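Local atomic coordinates of 4-hydroxybutyrate CoA-transferase (Porphyromonas gingivalis, PDB entry 3EH7), a protein that probably transfers coenzyme A from an acyl-CoA to a carboxylate such as acetate or 4-hydroxybutyrate. Residues A[230-235]-A[249-254]; A[208-213]-A[311-316]. All coordinates share one frame; numbering follows the deposited sequence.

The two contacts lie side by side in one alpha/beta region, at different depths. Contact 2 is buried and wholly apolar in its side-chain touching: the loop that leads into strand 215-217 packs on strand 310-314. Contact 1 lies nearer the surface, where the loop ahead of strand 238-240 meets helix 246-253; its inner half is leucine on leucine, its outer half a lysine and a glutamate with a shared water. In sequence, contact 1 is nested inside the span closed by contact 2. Their two loops meet directly, Leu231 CD1 resting 3.8 Å from Ile210 CD1 and Lys234 NZ probably bonding Ile210 O at 2.8 Å.

Contact 1 (A[230-235]-A[249-254]); sequences FLKDKK and VELVRS
The carboxylate of Glu250 pairs with Lys232, whose NZ stands above the carboxylate plane and beyond OE2, 3.4 Å from it, so the salt bridge is long and poorly directed. A water mends the geometry, accepting from Lys232 NZ at 2.6 Å and donating to Glu250 OE2 at 2.7 Å. A second flat group, the guanidinium of Arg253, carries Val249 CG1 set off-centre over one face, while its NH2 pairs with Asp279 on the side of helix 246-253 turned to helix 278-284. Reach explains the ion pair: Glu250 runs out extended, and Lys232 turns its ammonium at the last bond (chi4 -72°), the two chains meeting at a slant at the exposed side of the contact. Beneath them the contact is greasy. Leu251 points toward the loop and lays its two branches side by side against it, CD1 reaching Leu231 CB at 4.1 Å and CD2 coming within 4.2 Å of Lys232 CA. Residues 231-234 form a type I turn, closed by the bond from Lys234 N to Leu231 O, which carries Leu231 and Lys232 on the contact. The helix is finished off locally, since Glu250 O takes two bonds from Ser254, one from N and one from OG, the latter at a C=O...OG angle of 128°. The arrangement belongs to a Rossmann-like alpha/beta fold: helix 222-229 links the parallel neighbours 215-217 and 238-240 as a beta-alpha-beta crossover, and the loop ending that crossover packs here against the next helix.

Contact 2 (A[208-213]-A[311-316]); sequences ELIEDG and VSINSC
Ile210 and Val311 carry most of this contact, with Ile313 and Leu209 adding smaller shares, in an interface of 133 Å² made chiefly by aliphatic branches. The CG1 methylene of Ile210 rests on the fork of Val311, 3.9 Å from Val311 CG1 and 4.2 Å from Val311 CG2, the two side chains inclined to each other. One carbon further on, Ile210 CD1 meets Ile313 CD1 at 4.1 Å, and here the chains stand roughly perpendicular, touching methyl to methyl. With CG1 beside its backbone N (chi1 -67°) and the chain extended beyond, Ile210 lies along the strand far enough to serve both partners. These two partners are alternate residues, so Val311 and Ile313 turn to the same face of strand 310-314, whereas Ser312 between them turns to the other and bonds through OG to Gln217. Val311 CG2 also comes within 4.1 Å of Leu209 O, a carbonyl that accepts a hydrogen bond from Lys355 and is therefore not left without a partner beside the methyl. Within the fold, strand 310-314 runs parallel between 215-217 and 355-359: Val311 bonds by its backbone to Thr215 and Gln217, Ser312 to Lys355 and Ile357. Ile210 also touches Leu216, and Leu209 reaches Ile357, so the loop after helix 197-208 touches three neighbouring strands, 215-217, 310-314 and 355-359.

Contact 1 (A[230-235]-A[249-254])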
ATOM      1  N   PHE A 230     -28.670   1.812  -9.739  1.00 23.37           N
ATOM      2  CA  PHE A 230     -28.593   0.889 -10.874  1.00 23.67           C
ATOM      3  C   PHE A 230     -28.317  -0.545 -10.497  1.00 23.57           C
ATOM      4  O   PHE A 230     -28.076  -1.360 -11.377  1.00 24.21           O
ATOM      5  CB  PHE A 230     -27.612   1.384 -11.927  1.00 23.98           C
ATOM      6  CG  PHE A 230     -28.100   2.604 -12.634  1.00 25.17           C
ATOM      7  CD1 PHE A 230     -29.155   2.511 -13.522  1.00 26.99           C
ATOM      8  CD2 PHE A 230     -27.561   3.849 -12.353  1.00 26.97           C
ATOM      9  CE1 PHE A 230     -29.661   3.625 -14.152  1.00 28.19           C
ATOM     10  CE2 PHE A 230     -28.043   4.977 -12.971  1.00 26.69           C
ATOM     11  CZ  PHE A 230     -29.103   4.867 -13.880  1.00 30.08           C
ATOM     12  N   LEU A 231     -28.400  -0.861  -9.206  1.00 23.46           N
ATOM     13  CA  LEU A 231     -28.215  -2.233  -8.723  1.00 23.48           C
ATOM     14  C   LEU A 231     -29.521  -2.965  -8.340  1.00 24.19           C
ATOM     15  O   LEU A 231     -29.469  -4.022  -7.692  1.00 23.99           O
ATOM     16  CB  LEU A 231     -27.253  -2.236  -7.526  1.00 23.35           C
ATOM     17  CG  LEU A 231     -25.825  -1.723  -7.792  1.00 22.17           C
ATOM     18  CD1 LEU A 231     -24.998  -1.782  -6.499  1.00 23.78           C
ATOM     19  CD2 LEU A 231     -25.118  -2.486  -8.917  1.00 22.65           C
ATOM     20  N   LYS A 232     -30.679  -2.448  -8.755  1.00 24.29           N
ATOM     21  CA  LYS A 232     -31.961  -3.047  -8.345  1.00 24.82           C
ATOM     22  C   LYS A 232     -32.211  -4.427  -8.965  1.00 24.44           C
ATOM     23  O   LYS A 232     -32.971  -5.211  -8.441  1.00 24.41           O
ATOM     24  CB  LYS A 232     -33.146  -2.111  -8.635  1.00 25.12           C
ATOM     25  CG  LYS A 232     -33.070  -0.745  -7.926  1.00 27.63           C
ATOM     26  CD  LYS A 232     -34.207   0.173  -8.393  1.00 31.65           C
ATOM     27  CE  LYS A 232     -34.013   1.622  -7.960  1.00 33.55           C
ATOM     28  NZ  LYS A 232     -34.227   1.824  -6.518  1.00 35.05           N
ATOM     29  N   ASP A 233     -31.546  -4.720 -10.067  1.00 24.51           N
ATOM     30  CA  ASP A 233     -31.633  -6.011 -10.723  1.00 25.15           C
ATOM     31  C   ASP A 233     -30.550  -7.008 -10.252  1.00 25.10           C
ATOM     32  O   ASP A 233     -30.429  -8.096 -10.798  1.00 25.00           O
ATOM     33  CB  ASP A 233     -31.471  -5.785 -12.225  1.00 26.18           C
ATOM     34  CG  ASP A 233     -30.061  -5.206 -12.616  1.00 29.48           C
ATOM     35  OD1 ASP A 233     -29.360  -4.475 -11.841  1.00 29.94           O
ATOM     36  OD2 ASP A 233     -29.655  -5.497 -13.760  1.00 36.76           O
ATOM     37  N   LYS A 234     -29.737  -6.636  -9.265  1.00 24.67           N
ATOM     38  CA  LYS A 234     -28.680  -7.528  -8.822  1.00 24.46           C
ATOM     39  C   LYS A 234     -29.217  -8.454  -7.745  1.00 24.28           C
ATOM     40  O   LYS A 234     -30.222  -8.155  -7.090  1.00 23.86           O
ATOM     41  CB  LYS A 234     -27.460  -6.727  -8.333  1.00 24.03           C
ATOM     42  CG  LYS A 234     -26.734  -5.945  -9.456  1.00 25.20           C
ATOM     43  CD  LYS A 234     -25.951  -6.926 -10.346  1.00 25.35           C
ATOM     44  CE  LYS A 234     -25.973  -6.567 -11.803  1.00 25.27           C
ATOM     45  NZ  LYS A 234     -25.108  -5.423 -12.078  1.00 21.34           N
ATOM     46  N   LYS A 235     -28.515  -9.566  -7.551  1.00 24.68           N
ATOM     47  CA  LYS A 235     -28.908 -10.608  -6.600  1.00 24.94           C
ATOM     48  C   LYS A 235     -27.861 -10.865  -5.518  1.00 24.50           C
ATOM     49  O   LYS A 235     -26.673 -10.991  -5.829  1.00 24.83           O
ATOM     50  CB  LYS A 235     -29.110 -11.915  -7.352  1.00 25.27           C
ATOM     51  CG  LYS A 235     -30.102 -11.843  -8.513  1.00 27.55           C
ATOM     52  CD  LYS A 235     -31.515 -11.418  -8.090  1.00 28.47           C
ATOM     53  CE  LYS A 235     -32.396 -11.309  -9.328  1.00 30.65           C
ATOM     54  NZ  LYS A 235     -33.658 -10.601  -9.045  1.00 30.57           N
ATOM     55  N   VAL A 249     -29.442   0.859   2.724  1.00 21.79           N
ATOM     56  CA  VAL A 249     -30.610   0.350   3.458  1.00 22.26           C
ATOM     57  C   VAL A 249     -31.799   0.132   2.527  1.00 22.97           C
ATOM     58  O   VAL A 249     -32.587  -0.802   2.714  1.00 22.92           O
ATOM     59  CB  VAL A 249     -31.024   1.290   4.599  1.00 22.43           C
ATOM     60  CG1 VAL A 249     -32.374   0.851   5.197  1.00 23.58           C
ATOM     61  CG2 VAL A 249     -29.947   1.374   5.680  1.00 21.88           C
ATOM     62  N   GLU A 250     -31.937   1.000   1.529  1.00 23.82           N
ATOM     63  CA  GLU A 250     -33.032   0.873   0.543  1.00 25.13           C
ATOM     64  C   GLU A 250     -32.883  -0.429  -0.227  1.00 25.42           C
ATOM     65  O   GLU A 250     -33.862  -1.118  -0.478  1.00 25.02           O
ATOM     66  CB  GLU A 250     -33.062   2.066  -0.427  1.00 25.00           C
ATOM     67  CG  GLU A 250     -34.126   1.931  -1.516  1.00 28.89           C
ATOM     68  CD  GLU A 250     -34.046   3.023  -2.590  1.00 32.14           C
ATOM     69  OE1 GLU A 250     -33.064   3.817  -2.621  1.00 34.71           O
ATOM     70  OE2 GLU A 250     -34.974   3.065  -3.417  1.00 35.74           O
ATOM     71  N   LEU A 251     -31.650  -0.792  -0.579  1.00 26.28           N
ATOM     72  CA  LEU A 251     -31.439  -2.063  -1.268  1.00 26.64           C
ATOM     73  C   LEU A 251     -31.554  -3.262  -0.340  1.00 27.02           C
ATOM     74  O   LEU A 251     -31.808  -4.370  -0.804  1.00 27.41           O
ATOM     75  CB  LEU A 251     -30.110  -2.083  -2.019  1.00 27.16           C
ATOM     76  CG  LEU A 251     -30.064  -1.370  -3.368  1.00 27.56           C
ATOM     77  CD1 LEU A 251     -28.630  -1.270  -3.832  1.00 28.76           C
ATOM     78  CD2 LEU A 251     -30.880  -2.086  -4.399  1.00 27.85           C
ATOM     79  N   VAL A 252     -31.374  -3.076   0.964  1.00 27.50           N
ATOM     80  CA  VAL A 252     -31.649  -4.169   1.882  1.00 27.93           C
ATOM     81  C   VAL A 252     -33.154  -4.389   1.919  1.00 29.44           C
ATOM     82  O   VAL A 252     -33.628  -5.504   1.732  1.00 29.40           O
ATOM     83  CB  VAL A 252     -31.156  -3.908   3.306  1.00 28.61           C
ATOM     84  CG1 VAL A 252     -31.721  -4.996   4.258  1.00 29.23           C
ATOM     85  CG2 VAL A 252     -29.607  -3.852   3.349  1.00 24.52           C
ATOM     86  N   ARG A 253     -33.903  -3.308   2.119  1.00 30.13           N
ATOM     87  CA  ARG A 253     -35.351  -3.409   2.253  1.00 30.55           C
ATOM     88  C   ARG A 253     -35.961  -3.993   0.997  1.00 30.44           C
ATOM     89  O   ARG A 253     -36.946  -4.703   1.066  1.00 30.82           O
ATOM     90  CB  ARG A 253     -35.958  -2.046   2.578  1.00 30.83           C
ATOM     91  CG  ARG A 253     -35.676  -1.620   3.994  1.00 31.10           C
ATOM     92  CD  ARG A 253     -36.146  -0.213   4.249  1.00 31.44           C
ATOM     93  NE  ARG A 253     -36.165   0.116   5.674  1.00 32.00           N
ATOM     94  CZ  ARG A 253     -36.022   1.348   6.173  1.00 34.02           C
ATOM     95  NH1 ARG A 253     -36.071   1.544   7.481  1.00 34.08           N
ATOM     96  NH2 ARG A 253     -35.830   2.398   5.376  1.00 35.10           N
ATOM     97  N   SER A 254     -35.349  -3.744  -0.155  1.00 30.17           N
ATOM     98  CA  SER A 254     -35.873  -4.303  -1.392  1.00 29.52           C
ATOM     99  C   SER A 254     -35.358  -5.701  -1.753  1.00 29.08           C
ATOM    100  O   SER A 254     -35.691  -6.216  -2.824  1.00 29.93           O
ATOM    101  CB  SER A 254     -35.561  -3.360  -2.543  1.00 29.67           C
ATOM    102  OG  SER A 254     -34.176  -3.194  -2.647  1.00 30.05           O
TER
HETATM  103  O   HOH W   1     -35.500   4.059  -5.924  0.50 36.75           O

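Contact 2 (A[208-213]-A[311-316])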
ATOM      1  N   GLU A 208     -22.296  -1.799 -13.922  1.00 23.34           N
ATOM      2  CA  GLU A 208     -21.782  -2.733 -14.900  1.00 24.18           C
ATOM      3  C   GLU A 208     -20.680  -3.604 -14.318  1.00 23.72           C
ATOM      4  O   GLU A 208     -20.444  -4.697 -14.793  1.00 22.75           O
ATOM      5  CB  GLU A 208     -21.155  -1.924 -16.012  1.00 25.26           C
ATOM      6  CG  GLU A 208     -21.258  -2.490 -17.371  1.00 29.26           C
ATOM      7  CD  GLU A 208     -21.010  -1.405 -18.397  1.00 33.59           C
ATOM      8  OE1 GLU A 208     -21.974  -0.688 -18.782  1.00 37.44           O
ATOM      9  OE2 GLU A 208     -19.840  -1.264 -18.798  1.00 36.83           O
ATOM     10  N   LEU A 209     -19.947  -3.080 -13.336  1.00 22.86           N
ATOM     11  CA  LEU A 209     -18.773  -3.789 -12.844  1.00 23.15           C
ATOM     12  C   LEU A 209     -19.116  -4.658 -11.625  1.00 23.60           C
ATOM     13  O   LEU A 209     -18.258  -5.402 -11.121  1.00 24.65           O
ATOM     14  CB  LEU A 209     -17.645  -2.786 -12.550  1.00 22.83           C
ATOM     15  CG  LEU A 209     -17.056  -2.034 -13.747  1.00 20.50           C
ATOM     16  CD1 LEU A 209     -16.014  -0.998 -13.272  1.00 22.34           C
ATOM     17  CD2 LEU A 209     -16.421  -2.986 -14.757  1.00 21.59           C
ATOM     18  N   ILE A 210     -20.372  -4.576 -11.174  1.00 23.42           N
ATOM     19  CA  ILE A 210     -20.837  -5.287 -10.001  1.00 23.16           C
ATOM     20  C   ILE A 210     -21.666  -6.486 -10.411  1.00 24.35           C
ATOM     21  O   ILE A 210     -22.731  -6.331 -11.027  1.00 24.55           O
ATOM     22  CB  ILE A 210     -21.688  -4.365  -9.103  1.00 22.94           C
ATOM     23  CG1 ILE A 210     -20.800  -3.265  -8.528  1.00 22.13           C
ATOM     24  CG2 ILE A 210     -22.393  -5.199  -7.978  1.00 21.83           C
ATOM     25  CD1 ILE A 210     -21.498  -2.142  -7.823  1.00 20.68           C
ATOM     26  N   GLU A 211     -21.171  -7.682 -10.106  1.00 24.84           N
ATOM     27  CA  GLU A 211     -21.872  -8.903 -10.448  1.00 25.89           C
ATOM     28  C   GLU A 211     -22.642  -9.419  -9.242  1.00 25.06           C
ATOM     29  O   GLU A 211     -22.424  -8.977  -8.110  1.00 23.61           O
ATOM     30  CB  GLU A 211     -20.895  -9.980 -10.891  1.00 27.37           C
ATOM     31  CG  GLU A 211     -20.090  -9.636 -12.143  1.00 31.47           C
ATOM     32  CD  GLU A 211     -18.781 -10.427 -12.175  1.00 38.48           C
ATOM     33  OE1 GLU A 211     -17.781  -9.985 -11.550  1.00 41.36           O
ATOM     34  OE2 GLU A 211     -18.765 -11.513 -12.803  1.00 43.88           O
ATOM     35  N   ASP A 212     -23.546 -10.357  -9.507  1.00 23.88           N
ATOM     36  CA  ASP A 212     -24.358 -10.934  -8.459  1.00 23.39           C
ATOM     37  C   ASP A 212     -23.420 -11.513  -7.435  1.00 22.51           C
ATOM     38  O   ASP A 212     -22.433 -12.113  -7.795  1.00 21.88           O
ATOM     39  CB  ASP A 212     -25.214 -12.066  -8.994  1.00 23.03           C
ATOM     40  CG  ASP A 212     -26.337 -11.588  -9.873  1.00 23.99           C
ATOM     41  OD1 ASP A 212     -26.820 -10.439  -9.727  1.00 25.95           O
ATOM     42  OD2 ASP A 212     -26.742 -12.389 -10.702  1.00 23.83           O
ATOM     43  N   GLY A 213     -23.749 -11.327  -6.173  1.00 22.00           N
ATOM     44  CA  GLY A 213     -22.959 -11.865  -5.091  1.00 21.70           C
ATOM     45  C   GLY A 213     -21.804 -10.993  -4.640  1.00 21.26           C
ATOM     46  O   GLY A 213     -21.065 -11.399  -3.737  1.00 20.37           O
ATOM     47  N   VAL A 311     -16.121  -5.270  -4.361  1.00 20.51           N
ATOM     48  CA  VAL A 311     -16.132  -4.123  -5.240  1.00 20.19           C
ATOM     49  C   VAL A 311     -16.101  -2.913  -4.334  1.00 20.77           C
ATOM     50  O   VAL A 311     -17.011  -2.689  -3.525  1.00 19.84           O
ATOM     51  CB  VAL A 311     -17.363  -4.055  -6.183  1.00 20.83           C
ATOM     52  CG1 VAL A 311     -17.292  -2.788  -7.005  1.00 18.68           C
ATOM     53  CG2 VAL A 311     -17.411  -5.288  -7.096  1.00 18.81           C
ATOM     54  N   SER A 312     -15.008  -2.162  -4.459  1.00 20.54           N
ATOM     55  CA  SER A 312     -14.798  -0.965  -3.692  1.00 21.23           C
ATOM     56  C   SER A 312     -15.011   0.233  -4.625  1.00 21.10           C
ATOM     57  O   SER A 312     -14.451   0.255  -5.708  1.00 21.45           O
ATOM     58  CB  SER A 312     -13.387  -0.999  -3.094  1.00 21.14           C
ATOM     59  OG  SER A 312     -12.986   0.295  -2.751  1.00 25.09           O
ATOM     60  N   ILE A 313     -15.863   1.181  -4.223  1.00 21.27           N
ATOM     61  CA  ILE A 313     -16.126   2.409  -4.986  1.00 21.67           C
ATOM     62  C   ILE A 313     -15.791   3.629  -4.143  1.00 22.01           C
ATOM     63  O   ILE A 313     -16.344   3.838  -3.056  1.00 21.29           O
ATOM     64  CB  ILE A 313     -17.613   2.554  -5.458  1.00 22.13           C
ATOM     65  CG1 ILE A 313     -18.101   1.310  -6.192  1.00 24.28           C
ATOM     66  CG2 ILE A 313     -17.775   3.784  -6.361  1.00 22.21           C
ATOM     67  CD1 ILE A 313     -19.626   1.313  -6.511  1.00 23.24           C
ATOM     68  N   ASN A 314     -14.870   4.435  -4.656  1.00 22.70           N
ATOM     69  CA  ASN A 314     -14.474   5.677  -4.013  1.00 23.42           C
ATOM     70  C   ASN A 314     -14.242   6.766  -5.069  1.00 23.89           C
ATOM     71  O   ASN A 314     -14.087   6.480  -6.251  1.00 22.98           O
ATOM     72  CB  ASN A 314     -13.191   5.462  -3.193  1.00 23.34           C
ATOM     73  CG  ASN A 314     -13.376   4.436  -2.078  1.00 24.74           C
ATOM     74  OD1 ASN A 314     -14.007   4.703  -1.042  1.00 25.00           O
ATOM     75  ND2 ASN A 314     -12.848   3.274  -2.289  1.00 24.16           N
ATOM     76  N   SER A 315     -14.226   8.017  -4.628  1.00 25.60           N
ATOM     77  CA  SER A 315     -13.919   9.152  -5.482  1.00 26.66           C
ATOM     78  C   SER A 315     -12.624   9.787  -5.038  1.00 26.83           C
ATOM     79  O   SER A 315     -12.077   9.434  -3.984  1.00 27.28           O
ATOM     80  CB  SER A 315     -15.037  10.168  -5.399  1.00 27.41           C
ATOM     81  OG  SER A 315     -16.213   9.528  -5.810  1.00 31.47           O
ATOM     82  N   CYS A 316     -12.101  10.678  -5.872  1.00 26.05           N
ATOM     83  CA  CYS A 316     -10.881  11.411  -5.537  1.00 25.96           C
ATOM     84  C   CYS A 316     -10.952  12.806  -6.194  1.00 25.38           C
ATOM     85  O   CYS A 316     -11.913  13.105  -6.895  1.00 25.93           O
ATOM     86  CB  CYS A 316      -9.680  10.590  -5.998  1.00 25.17           C
ATOM     87  SG  CYS A 316      -9.706  10.346  -7.755  1.00 27.23           S
TER